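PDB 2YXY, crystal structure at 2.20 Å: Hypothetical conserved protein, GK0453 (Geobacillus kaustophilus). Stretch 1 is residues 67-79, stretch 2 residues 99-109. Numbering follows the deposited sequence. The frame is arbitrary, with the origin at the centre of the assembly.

Stretch 1 67-79: IYEIEGAPGEYFK
Stretch 2 (99-109) EEALPISLLRK

The two stretches meet through a single β-bridge between Ile-70 and Leu-107, flanked on one side by a charged clasp around Arg-108 and on the other by an apolar cluster centred on Phe-78; the two stretches bury 725 Å² between them, both sides summed.

Stretch 1 runs as a strand from Ile-67, turns through two successive type II turns, Ile-70 to Ala-73 and Ala-73 to Glu-76, and returns through Tyr-77 to Lys-79. Gly-72 (phi/psi 76/15°) and Gly-75 (75/-2°) take the positive phi that favours glycine. Tyr-68 and Phe-78 pair through reciprocal backbone hydrogen bonds, each N to O at 2.7 Å. In stretch 2, a strand that ends at Pro-103 leads into a 3-10 segment, 104-106, after which Leu-107 and Arg-108 extend (phi/psi -114/120° and -61/114°).

The register sets Glu-69 opposite Arg-108, Ile-70 opposite Leu-107 (CA-CA 4.9 Å) and Glu-71 opposite Leu-106, so the segments run antiparallel here. Arg-108 N donates to Glu-69 O at 2.8 Å, nearly linearly (175°), and Glu-71 N donates to Leu-106 O at 2.8 Å. Ile-70 CA lies 3.3 Å from Leu-106 O in a CA-H...O contact.

Arg-108, extended beyond an m chi1, brings its guanidinium to two acids. Glu-69 (m, t) places OE1 over one guanidinium face, 3.1 Å from Arg-108 NH1, a salt bridge of charges alone. Glu-71 (t, p) places OE1 3.2 Å from Arg-108 NE, adding a weak hydrogen bond to its salt bridge.

Phe-78 (chi1 -170°, chi2 -106°) points toward stretch 2. Leu-102 (chi1 -136°, between wells; chi2 p) sets CD2 over its face, 3.9 Å from the ring centroid in a CH-pi contact, while Phe-78 CD1 meets CD2 of Leu-107 (m, t) at 3.8 Å. Tyr-68 (chi1 m) packs CB 4.0 Å from Leu-107 CB. All four are buried, their apolar surfaces in contact; Tyr-68 OH is hydrogen-bonded elsewhere in the structure.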

# COMPACT_ATOMS: atom_id res chain seq x y z
N ILE A 67 9.45 12.54 -5.37
CA ILE A 67 8.03 12.81 -5.19
C ILE A 67 7.27 11.86 -6.11
O ILE A 67 7.64 11.71 -7.29
CB ILE A 67 7.70 14.27 -5.58
CG1 ILE A 67 8.68 15.22 -4.89
CG2 ILE A 67 6.26 14.62 -5.20
CD1 ILE A 67 8.73 16.60 -5.50
N TYR A 68 6.23 11.22 -5.60
CA TYR A 68 5.48 10.30 -6.46
C TYR A 68 3.97 10.48 -6.45
O TYR A 68 3.40 10.96 -5.48
CB TYR A 68 5.76 8.83 -6.06
CG TYR A 68 7.22 8.46 -5.93
CD1 TYR A 68 7.95 8.82 -4.80
CD2 TYR A 68 7.88 7.78 -6.95
CE1 TYR A 68 9.30 8.52 -4.70
CE2 TYR A 68 9.23 7.47 -6.86
CZ TYR A 68 9.94 7.84 -5.73
OH TYR A 68 11.28 7.56 -5.64
N GLU A 69 3.32 10.08 -7.55
CA GLU A 69 1.87 10.11 -7.61
C GLU A 69 1.43 9.02 -6.63
O GLU A 69 2.08 7.98 -6.51
CB GLU A 69 1.36 9.68 -8.98
CG GLU A 69 1.51 10.67 -10.09
CD GLU A 69 0.44 10.46 -11.14
OE1 GLU A 69 -0.75 10.69 -10.82
OE2 GLU A 69 0.79 10.07 -12.27
N ILE A 70 0.31 9.26 -5.96
CA ILE A 70 -0.22 8.29 -5.02
C ILE A 70 -1.25 7.40 -5.70
O ILE A 70 -2.29 7.89 -6.14
CB ILE A 70 -0.87 9.00 -3.83
CG1 ILE A 70 0.20 9.86 -3.13
CG2 ILE A 70 -1.53 7.97 -2.88
CD1 ILE A 70 -0.34 10.77 -2.02
N GLU A 71 -0.94 6.11 -5.78
CA GLU A 71 -1.80 5.11 -6.40
C GLU A 71 -3.21 5.18 -5.84
O GLU A 71 -3.39 5.29 -4.63
CB GLU A 71 -1.24 3.71 -6.15
CG GLU A 71 -1.79 2.63 -7.08
CD GLU A 71 -1.08 2.62 -8.42
OE1 GLU A 71 -1.14 3.65 -9.12
OE2 GLU A 71 -0.46 1.59 -8.77
N GLY A 72 -4.21 5.12 -6.71
CA GLY A 72 -5.59 5.19 -6.27
C GLY A 72 -6.01 6.59 -5.90
O GLY A 72 -7.03 6.79 -5.25
N ALA A 73 -5.22 7.59 -6.30
CA ALA A 73 -5.55 8.97 -5.98
C ALA A 73 -4.92 9.93 -6.98
O ALA A 73 -3.91 10.57 -6.70
CB ALA A 73 -5.10 9.30 -4.56
N PRO A 74 -5.53 10.04 -8.17
CA PRO A 74 -5.05 10.93 -9.24
C PRO A 74 -4.80 12.37 -8.79
O PRO A 74 -5.54 12.92 -7.98
CB PRO A 74 -6.16 10.84 -10.28
CG PRO A 74 -6.72 9.46 -10.06
CD PRO A 74 -6.78 9.37 -8.56
N GLY A 75 -3.74 12.98 -9.33
CA GLY A 75 -3.42 14.36 -8.98
C GLY A 75 -2.80 14.60 -7.61
O GLY A 75 -2.48 15.75 -7.27
N GLU A 76 -2.63 13.56 -6.81
CA GLU A 76 -2.03 13.73 -5.48
C GLU A 76 -0.62 13.16 -5.49
O GLU A 76 -0.34 12.17 -6.17
CB GLU A 76 -2.91 13.06 -4.44
CG GLU A 76 -4.34 13.50 -4.58
CD GLU A 76 -5.15 13.20 -3.37
OE1 GLU A 76 -4.72 13.61 -2.27
OE2 GLU A 76 -6.22 12.56 -3.51
N TYR A 77 0.29 13.80 -4.75
CA TYR A 77 1.68 13.38 -4.73
C TYR A 77 2.24 13.24 -3.34
O TYR A 77 1.78 13.89 -2.40
CB TYR A 77 2.56 14.35 -5.55
CG TYR A 77 2.33 14.26 -7.04
CD1 TYR A 77 1.20 14.83 -7.64
CD2 TYR A 77 3.20 13.52 -7.85
CE1 TYR A 77 0.93 14.66 -8.99
CE2 TYR A 77 2.94 13.34 -9.20
CZ TYR A 77 1.81 13.91 -9.77
OH TYR A 77 1.55 13.70 -11.11
N PHE A 78 3.26 12.39 -3.23
CA PHE A 78 3.89 12.12 -1.94
C PHE A 78 5.38 12.38 -2.05
O PHE A 78 6.04 11.93 -2.99
CB PHE A 78 3.63 10.65 -1.56
CG PHE A 78 4.02 10.29 -0.16
CD1 PHE A 78 5.16 9.53 0.08
CD2 PHE A 78 3.23 10.67 0.92
CE1 PHE A 78 5.50 9.13 1.36
CE2 PHE A 78 3.56 10.28 2.23
CZ PHE A 78 4.70 9.50 2.44
N LYS A 79 5.92 13.11 -1.09
CA LYS A 79 7.33 13.42 -1.09
C LYS A 79 8.01 12.50 -0.10
O LYS A 79 7.74 12.55 1.09
CB LYS A 79 7.53 14.87 -0.67
CG LYS A 79 8.72 15.53 -1.31
CD LYS A 79 10.01 14.86 -0.91
CE LYS A 79 11.17 15.69 -1.44
NZ LYS A 79 11.01 17.13 -1.07
N GLU A 99 4.19 14.10 8.89
CA GLU A 99 4.83 12.92 8.34
C GLU A 99 3.86 11.74 8.38
O GLU A 99 2.95 11.70 9.22
CB GLU A 99 6.10 12.55 9.10
CG GLU A 99 7.07 11.76 8.24
CD GLU A 99 8.23 11.17 9.00
OE1 GLU A 99 9.20 10.74 8.35
OE2 GLU A 99 8.17 11.12 10.25
N GLU A 100 4.07 10.79 7.48
CA GLU A 100 3.19 9.63 7.39
C GLU A 100 3.91 8.47 6.72
O GLU A 100 4.72 8.68 5.82
CB GLU A 100 1.96 10.06 6.58
CG GLU A 100 1.09 8.98 6.04
CD GLU A 100 0.09 9.53 5.04
OE1 GLU A 100 -0.77 8.76 4.55
OE2 GLU A 100 0.16 10.74 4.73
N ALA A 101 3.62 7.24 7.16
CA ALA A 101 4.24 6.04 6.59
C ALA A 101 3.28 5.43 5.57
O ALA A 101 2.15 5.08 5.89
CB ALA A 101 4.55 5.03 7.70
N LEU A 102 3.75 5.29 4.34
CA LEU A 102 2.92 4.76 3.27
C LEU A 102 3.57 3.53 2.66
O LEU A 102 4.78 3.53 2.42
CB LEU A 102 2.74 5.83 2.20
CG LEU A 102 1.37 6.09 1.58
CD1 LEU A 102 0.33 6.35 2.67
CD2 LEU A 102 1.46 7.29 0.64
N PRO A 103 2.79 2.46 2.41
CA PRO A 103 3.36 1.24 1.81
C PRO A 103 3.84 1.65 0.42
O PRO A 103 3.16 2.45 -0.26
CB PRO A 103 2.17 0.27 1.73
CG PRO A 103 1.17 0.79 2.73
CD PRO A 103 1.33 2.32 2.63
N ILE A 104 4.98 1.10 -0.02
CA ILE A 104 5.52 1.47 -1.33
C ILE A 104 4.58 1.11 -2.48
O ILE A 104 4.68 1.67 -3.59
CB ILE A 104 6.94 0.84 -1.57
CG1 ILE A 104 6.92 -0.69 -1.43
CG2 ILE A 104 7.91 1.42 -0.55
CD1 ILE A 104 8.30 -1.34 -1.72
N SER A 105 3.64 0.21 -2.22
CA SER A 105 2.67 -0.18 -3.25
C SER A 105 1.71 0.98 -3.58
O SER A 105 0.98 0.92 -4.57
CB SER A 105 1.87 -1.40 -2.77
OG SER A 105 1.31 -1.14 -1.49
N LEU A 106 1.69 2.02 -2.75
CA LEU A 106 0.81 3.16 -3.02
C LEU A 106 1.52 4.34 -3.74
O LEU A 106 0.95 5.42 -3.86
CB LEU A 106 0.15 3.64 -1.70
CG LEU A 106 -0.77 2.59 -1.01
CD1 LEU A 106 -1.51 3.22 0.15
CD2 LEU A 106 -1.80 2.04 -2.01
N LEU A 107 2.75 4.12 -4.23
CA LEU A 107 3.52 5.14 -4.94
C LEU A 107 3.70 4.71 -6.40
O LEU A 107 4.25 3.65 -6.67
CB LEU A 107 4.91 5.31 -4.30
CG LEU A 107 4.95 5.62 -2.80
CD1 LEU A 107 6.40 5.67 -2.35
CD2 LEU A 107 4.24 6.94 -2.50
N ARG A 108 3.21 5.52 -7.34
CA ARG A 108 3.31 5.14 -8.73
C ARG A 108 4.76 4.99 -9.15
O ARG A 108 5.52 5.96 -9.14
CB ARG A 108 2.58 6.14 -9.62
CG ARG A 108 1.08 6.04 -9.39
CD ARG A 108 0.24 6.73 -10.43
NE ARG A 108 -1.16 6.67 -10.03
CZ ARG A 108 -2.16 7.25 -10.67
NH1 ARG A 108 -1.93 7.95 -11.78
NH2 ARG A 108 -3.40 7.14 -10.20
N LYS A 109 5.11 3.75 -9.49
CA LYS A 109 6.44 3.34 -9.91
C LYS A 109 7.04 4.39 -10.84
O LYS A 109 6.34 4.92 -11.70
CB LYS A 109 6.36 1.97 -10.60
CG LYS A 109 7.70 1.29 -10.91
CD LYS A 109 8.35 0.66 -9.68
CE LYS A 109 7.55 -0.54 -9.15
NZ LYS A 109 6.39 -0.17 -8.28